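Local coordinates for protein fuculose-1-phosphate aldolase (Glaciozyma antarctica, PDB 4XXF) that is a zinc-binding member of the class II aldolase and adducin family, with an AraD-like fold, that assembles from four copies of its chain, at residues A225-F228 with K229-H233; E16-R19 with A20-E24; K124-S127 with S128-K131. All coordinates share one frame; numbering follows the deposited sequence. Where two conformers were deposited one is given.

Contact 1. Residues A225-F228 with K229-H233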
# COMPACT_ATOMS: atom_id res chain seq x y z
N ALA A 225 -13.75 29.27 2.23
CA ALA A 225 -13.92 30.16 1.07
C ALA A 225 -12.59 30.81 0.70
O ALA A 225 -12.26 30.93 -0.47
CB ALA A 225 -14.98 31.23 1.37
N PHE A 226 -11.84 31.24 1.71
CA PHE A 226 -10.55 31.86 1.48
C PHE A 226 -9.60 30.90 0.76
O PHE A 226 -8.95 31.26 -0.23
CB PHE A 226 -9.94 32.32 2.81
CG PHE A 226 -8.57 32.91 2.67
CD1 PHE A 226 -8.42 34.25 2.37
CD2 PHE A 226 -7.44 32.13 2.82
CE1 PHE A 226 -7.16 34.81 2.24
CE2 PHE A 226 -6.17 32.68 2.70
CZ PHE A 226 -6.04 34.02 2.41
N THR A 227 -9.56 29.66 1.24
CA THR A 227 -8.65 28.67 0.68
C THR A 227 -9.10 28.24 -0.72
O THR A 227 -8.26 27.98 -1.59
CB THR A 227 -8.54 27.46 1.64
OG1 THR A 227 -8.13 27.92 2.93
CG2 THR A 227 -7.50 26.47 1.14
N PHE A 228 -10.41 28.19 -0.96
CA PHE A 228 -10.92 27.86 -2.29
C PHE A 228 -10.41 28.85 -3.34
O PHE A 228 -10.14 28.46 -4.49
CB PHE A 228 -12.45 27.83 -2.30
CG PHE A 228 -13.04 27.55 -3.65
CD1 PHE A 228 -13.27 26.25 -4.07
CD2 PHE A 228 -13.37 28.59 -4.52
CE1 PHE A 228 -13.81 25.99 -5.32
CE2 PHE A 228 -13.91 28.34 -5.77
CZ PHE A 228 -14.13 27.03 -6.17
N LYS A 229 -10.32 30.13 -2.98
CA LYS A 229 -9.82 31.13 -3.93
C LYS A 229 -8.41 30.77 -4.39
O LYS A 229 -8.02 31.05 -5.53
CB LYS A 229 -9.82 32.53 -3.30
CG LYS A 229 -9.54 33.63 -4.30
CD LYS A 229 -9.62 35.01 -3.65
CE LYS A 229 -9.45 36.12 -4.68
NZ LYS A 229 -9.47 37.48 -4.07
N GLU A 230 -7.64 30.12 -3.52
CA GLU A 230 -6.26 29.77 -3.81
C GLU A 230 -6.09 28.42 -4.50
O GLU A 230 -5.19 28.24 -5.32
CB GLU A 230 -5.43 29.79 -2.52
CG GLU A 230 -5.76 30.96 -1.56
CD GLU A 230 -5.29 32.32 -2.05
OE1 GLU A 230 -5.56 32.69 -3.22
OE2 GLU A 230 -4.66 33.05 -1.26
N LEU A 231 -6.96 27.47 -4.17
CA LEU A 231 -6.79 26.08 -4.61
C LEU A 231 -7.80 25.59 -5.63
O LEU A 231 -7.59 24.55 -6.25
CB LEU A 231 -6.86 25.11 -3.42
CG LEU A 231 -5.85 25.29 -2.29
CD1 LEU A 231 -6.02 24.14 -1.31
CD2 LEU A 231 -4.43 25.34 -2.81
N GLY A 232 -8.91 26.31 -5.77
CA GLY A 232 -10.07 25.76 -6.44
C GLY A 232 -10.29 26.17 -7.88
O GLY A 232 -11.18 25.63 -8.53
N HIS A 233 -9.49 27.10 -8.39
CA HIS A 233 -9.69 27.59 -9.75
C HIS A 233 -8.85 26.79 -10.74
O HIS A 233 -7.98 26.02 -10.35
CB HIS A 233 -9.39 29.10 -9.85
CG HIS A 233 -8.00 29.49 -9.45
ND1 HIS A 233 -6.91 29.34 -10.28
CD2 HIS A 233 -7.53 30.06 -8.32
CE1 HIS A 233 -5.83 29.78 -9.66
NE2 HIS A 233 -6.18 30.22 -8.47
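F228 and G232, four residues apart, meet through a ring face: CA of G232 sits over the F228 phenyl ring, 4.1 Å from the centroid of that ring and 20° off its normal, a CH-pi contact displaced toward the rim. CG of F228 is anti to the backbone N (chi1 178°), beside the carbonyl carbon, which directs the ring toward the following turn, where G232 lies. K174 touches the F228 side chain, and its NZ is hydrogen-bonded to O of G232.

Two further pairs meet one helical turn apart. T227 and L231 lie side by side and point the same way, with CG2 of T227 3.7 Å from CD1 of L231. F226 reaches E230 with its ring end, CZ to OE2 4.0 Å, and the ring and carboxylate planes are 67° apart.

Most of this belongs to the C-terminal part of helix 221-231, on the surface of the subunit; G232 and H233 form the link to helix 234-256, with H233 as its N-cap residue. The side chain of L231 is about 9 Å from a bound zinc ion.

Backbone bonds hold the turn. K229 N donates to A225 O at 3.3 Å. T227 O is gripped twice: L231 N arrives nearly in line with the carbonyl, whereas E230 N comes from above its plane, each 2.9 Å from T227 O. G232 N carries the pattern past L231 with a bond of 2.8 Å to F228 O. The hydroxyl OG1 of T227 turns back to Q223 O, while H233 N is buried without a partner.

Contact 2. Residues E16-R19 with A20-E24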
# COMPACT_ATOMS: atom_id res chain seq x y z
N GLU A 16 -2.56 20.72 -35.42
CA GLU A 16 -1.91 19.42 -35.40
C GLU A 16 -0.97 19.27 -34.21
O GLU A 16 -0.92 18.22 -33.57
CB GLU A 16 -1.14 19.16 -36.70
CG GLU A 16 -1.99 19.03 -37.97
CD GLU A 16 -1.16 18.85 -39.24
OE1 GLU A 16 0.08 18.99 -39.19
OE2 GLU A 16 -1.77 18.58 -40.31
N ALA A 17 -0.21 20.33 -33.91
CA ALA A 17 0.69 20.31 -32.76
C ALA A 17 -0.10 20.20 -31.45
O ALA A 17 0.30 19.47 -30.53
CB ALA A 17 1.57 21.55 -32.74
N GLU A 18 -1.20 20.94 -31.36
CA GLU A 18 -2.05 20.87 -30.19
C GLU A 18 -2.62 19.47 -30.02
O GLU A 18 -2.62 18.94 -28.90
CB GLU A 18 -3.18 21.90 -30.28
CG GLU A 18 -4.03 21.90 -29.01
CD GLU A 18 -5.08 23.00 -28.98
OE1 GLU A 18 -5.21 23.76 -29.96
OE2 GLU A 18 -5.78 23.09 -27.94
N ARG A 19 -3.11 18.86 -31.10
CA ARG A 19 -3.68 17.53 -31.01
C ARG A 19 -2.63 16.53 -30.53
O ARG A 19 -2.92 15.68 -29.69
CB ARG A 19 -4.23 17.10 -32.37
CG ARG A 19 -4.89 15.73 -32.34
CD ARG A 19 -5.41 15.35 -33.72
NE ARG A 19 -6.57 16.16 -34.09
CZ ARG A 19 -6.61 17.00 -35.12
NH1 ARG A 19 -5.55 17.17 -35.90
NH2 ARG A 19 -7.72 17.68 -35.35
N ALA A 20 -1.40 16.65 -31.04
CA ALA A 20 -0.34 15.73 -30.61
C ALA A 20 -0.05 15.89 -29.12
O ALA A 20 0.14 14.89 -28.41
CB ALA A 20 0.92 15.95 -31.44
N TRP A 21 -0.03 17.13 -28.64
CA TRP A 21 0.20 17.40 -27.21
C TRP A 21 -0.91 16.80 -26.36
O TRP A 21 -0.66 16.14 -25.35
CB TRP A 21 0.29 18.91 -26.94
CG TRP A 21 0.26 19.23 -25.47
CD1 TRP A 21 -0.84 19.50 -24.70
CD2 TRP A 21 1.39 19.29 -24.58
NE1 TRP A 21 -0.47 19.73 -23.39
CE2 TRP A 21 0.89 19.61 -23.30
CE3 TRP A 21 2.76 19.11 -24.76
CZ2 TRP A 21 1.73 19.75 -22.19
CZ3 TRP A 21 3.59 19.25 -23.65
CH2 TRP A 21 3.07 19.57 -22.39
N LEU A 22 -2.15 17.05 -26.77
CA LEU A 22 -3.30 16.60 -26.00
C LEU A 22 -3.40 15.08 -25.94
O LEU A 22 -3.73 14.54 -24.89
CB LEU A 22 -4.59 17.19 -26.58
CG LEU A 22 -4.79 18.70 -26.37
CD1 LEU A 22 -5.98 19.17 -27.17
CD2 LEU A 22 -4.95 19.04 -24.90
N LYS A 23 -3.13 14.39 -27.04
CA LYS A 23 -3.16 12.93 -27.02
C LYS A 23 -2.09 12.38 -26.08
O LYS A 23 -2.37 11.47 -25.29
CB LYS A 23 -2.98 12.37 -28.44
CG LYS A 23 -4.20 12.61 -29.35
CD LYS A 23 -4.01 12.06 -30.76
CE LYS A 23 -3.96 10.54 -30.77
NZ LYS A 23 -3.76 10.02 -32.16
N GLU A 24 -0.88 12.92 -26.13
CA GLU A 24 0.14 12.46 -25.21
C GLU A 24 -0.27 12.77 -23.75
O GLU A 24 -0.03 11.96 -22.84
CB GLU A 24 1.50 13.10 -25.53
CG GLU A 24 2.60 12.63 -24.57
CD GLU A 24 3.89 13.41 -24.69
OE1 GLU A 24 4.02 14.27 -25.59
OE2 GLU A 24 4.79 13.18 -23.85
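The carboxylate of E18 has a methyl group of L22 beside it, OE2 to CD1 4.0 Å, and the indole of W21, modelled in two conformers, is turned away from the turn before it to meet the ring of F12, the planes at about 50°. The guanidinium of R19 is held by acids rather than by this turn: its NE makes a salt bridge to D50 and its NH2 one to E52.

The setting is the first half of helix 15-36, a regular alpha helix on the protein surface. Four i to i+4 bonds run from A20 N to E16 O, W21 N to A17 O, L22 N to E18 O and K23 N to R19 O, all fairly straight; the third measures 2.9 Å from L22 N to E18 O.

E18 and L22 lie side by side, pointing the same way. With CG of E18 anti to the backbone N (chi1 -177°), that methylene lies 3.8 Å from L22 CD1; the extended chain beyond it carries the carboxylate on past the same methyl. P51 touches both of these side chains.

R19 and K23 repeat the arrangement with their aliphatic stems, CG of R19 being 4.1 Å from CD of K23. Farther out the two part: the ammonium end of K23 makes a cation-pi contact with W58. Nearer the backbone, CG of K23 lies 3.3 Å from O of R19.

Contact 3. Residues K124-S127 with S128-K131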
# COMPACT_ATOMS: atom_id res chain seq x y z
N LYS A 124 -15.29 5.19 -4.45
CA LYS A 124 -16.34 4.20 -4.50
C LYS A 124 -16.90 3.91 -3.10
O LYS A 124 -18.12 3.96 -2.87
CB LYS A 124 -15.80 2.93 -5.17
CG LYS A 124 -16.74 1.77 -5.16
CD LYS A 124 -16.34 0.69 -6.17
CE LYS A 124 -14.89 0.29 -6.05
NZ LYS A 124 -14.62 -0.85 -6.98
N ALA A 125 -16.02 3.63 -2.14
CA ALA A 125 -16.47 3.34 -0.78
C ALA A 125 -17.19 4.54 -0.18
O ALA A 125 -18.25 4.39 0.45
CB ALA A 125 -15.28 2.94 0.10
N PHE A 126 -16.64 5.73 -0.35
CA PHE A 126 -17.31 6.89 0.22
C PHE A 126 -18.67 7.15 -0.44
O PHE A 126 -19.63 7.53 0.22
CB PHE A 126 -16.43 8.14 0.12
CG PHE A 126 -17.05 9.33 0.78
CD1 PHE A 126 -17.20 9.36 2.15
CD2 PHE A 126 -17.57 10.39 0.03
CE1 PHE A 126 -17.81 10.42 2.79
CE2 PHE A 126 -18.18 11.47 0.65
CZ PHE A 126 -18.32 11.48 2.03
N SER A 127 -18.74 6.93 -1.75
CA SER A 127 -19.99 7.16 -2.47
C SER A 127 -21.10 6.22 -2.01
O SER A 127 -22.28 6.52 -2.23
CB SER A 127 -19.80 7.00 -3.99
OG SER A 127 -19.80 5.63 -4.38
N SER A 128 -20.76 5.09 -1.40
CA SER A 128 -21.79 4.17 -0.93
C SER A 128 -22.51 4.69 0.32
O SER A 128 -23.51 4.11 0.74
CB SER A 128 -21.20 2.78 -0.66
OG SER A 128 -20.41 2.74 0.52
N LEU A 129 -22.01 5.77 0.90
CA LEU A 129 -22.62 6.36 2.10
C LEU A 129 -23.65 7.44 1.77
O LEU A 129 -24.40 7.84 2.65
CB LEU A 129 -21.53 6.95 3.00
CG LEU A 129 -20.44 5.99 3.49
CD1 LEU A 129 -19.38 6.78 4.24
CD2 LEU A 129 -21.02 4.89 4.36
N GLY A 130 -23.66 7.91 0.53
CA GLY A 130 -24.61 8.94 0.11
C GLY A 130 -24.54 10.21 0.94
O GLY A 130 -25.56 10.82 1.26
N LYS A 131 -23.31 10.61 1.27
CA LYS A 131 -23.03 11.82 2.04
C LYS A 131 -22.25 12.82 1.20
O LYS A 131 -21.45 12.42 0.36
CB LYS A 131 -22.19 11.48 3.28
CG LYS A 131 -22.86 10.61 4.30
CD LYS A 131 -21.88 10.35 5.44
CE LYS A 131 -22.54 9.60 6.57
NZ LYS A 131 -21.60 9.46 7.72
O HOH W 1 -21.12 9.81 -0.37
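K124 offers its carbonyl O to S128 N only in a weak bond; the firmer donor is OG of S127, 2.8 Å from K124 O. The side chain of K124 runs the other way, its NZ forming a salt bridge to D139 of the second subunit.

A125 O takes two bonds from one residue. OG of S128 is 2.7 Å away from it, since chi1 of 73° tucks this hydroxyl between the backbone N and carbonyl carbon and folds it back over the helix end; S128 N reaches the same A125 O from above the carbonyl plane.

F126 O receives L129 N at 3.0 Å and also a water, 2.8 Å away, that in turn accepts from K131 N and so bridges the turn. The phenyl ring of F126 crosses the side chains of L129 and K131 at about right angles, with CD1 4.0 Å from CD1 of L129 and CE2 3.4 Å from O of K131.

S127 opens a type I beta turn to G130, closed by a long, weak bond from G130 N to S127 O; G130 then leaves helical geometry with a positive phi of 57°. OG of S127 also accepts from the backbone N of H181, a zinc ligand, and probably helps to position it.

This buried end of helix 121-127 is packed against strand 175-178 through I177 and against helix 190-213 through C204, Q207 and L208, while V206, A210 and Q215 of the second subunit press on A125, S128 and L129.

From the N terminus the chain passes contact 2, then contact 3, then contact 1, strictly in series; none nests in or crosses another, and none closes a long loop. Contact 2 shapes the early turns of helix 15-36, beside the loop after strand 45-49. Contact 3 finishes helix 121-127 and turns the chain into the long loop before strand 147-150, at an interface between subunits. Contact 1 lies in the C-terminal part of helix 221-231 and leads directly into helix 234-256. Contacts 2 and 3 lie on opposite sides of the chain's centre, their centres 36 Å apart, while contact 1 has its nearest atoms about 16 Å from those of each of the others.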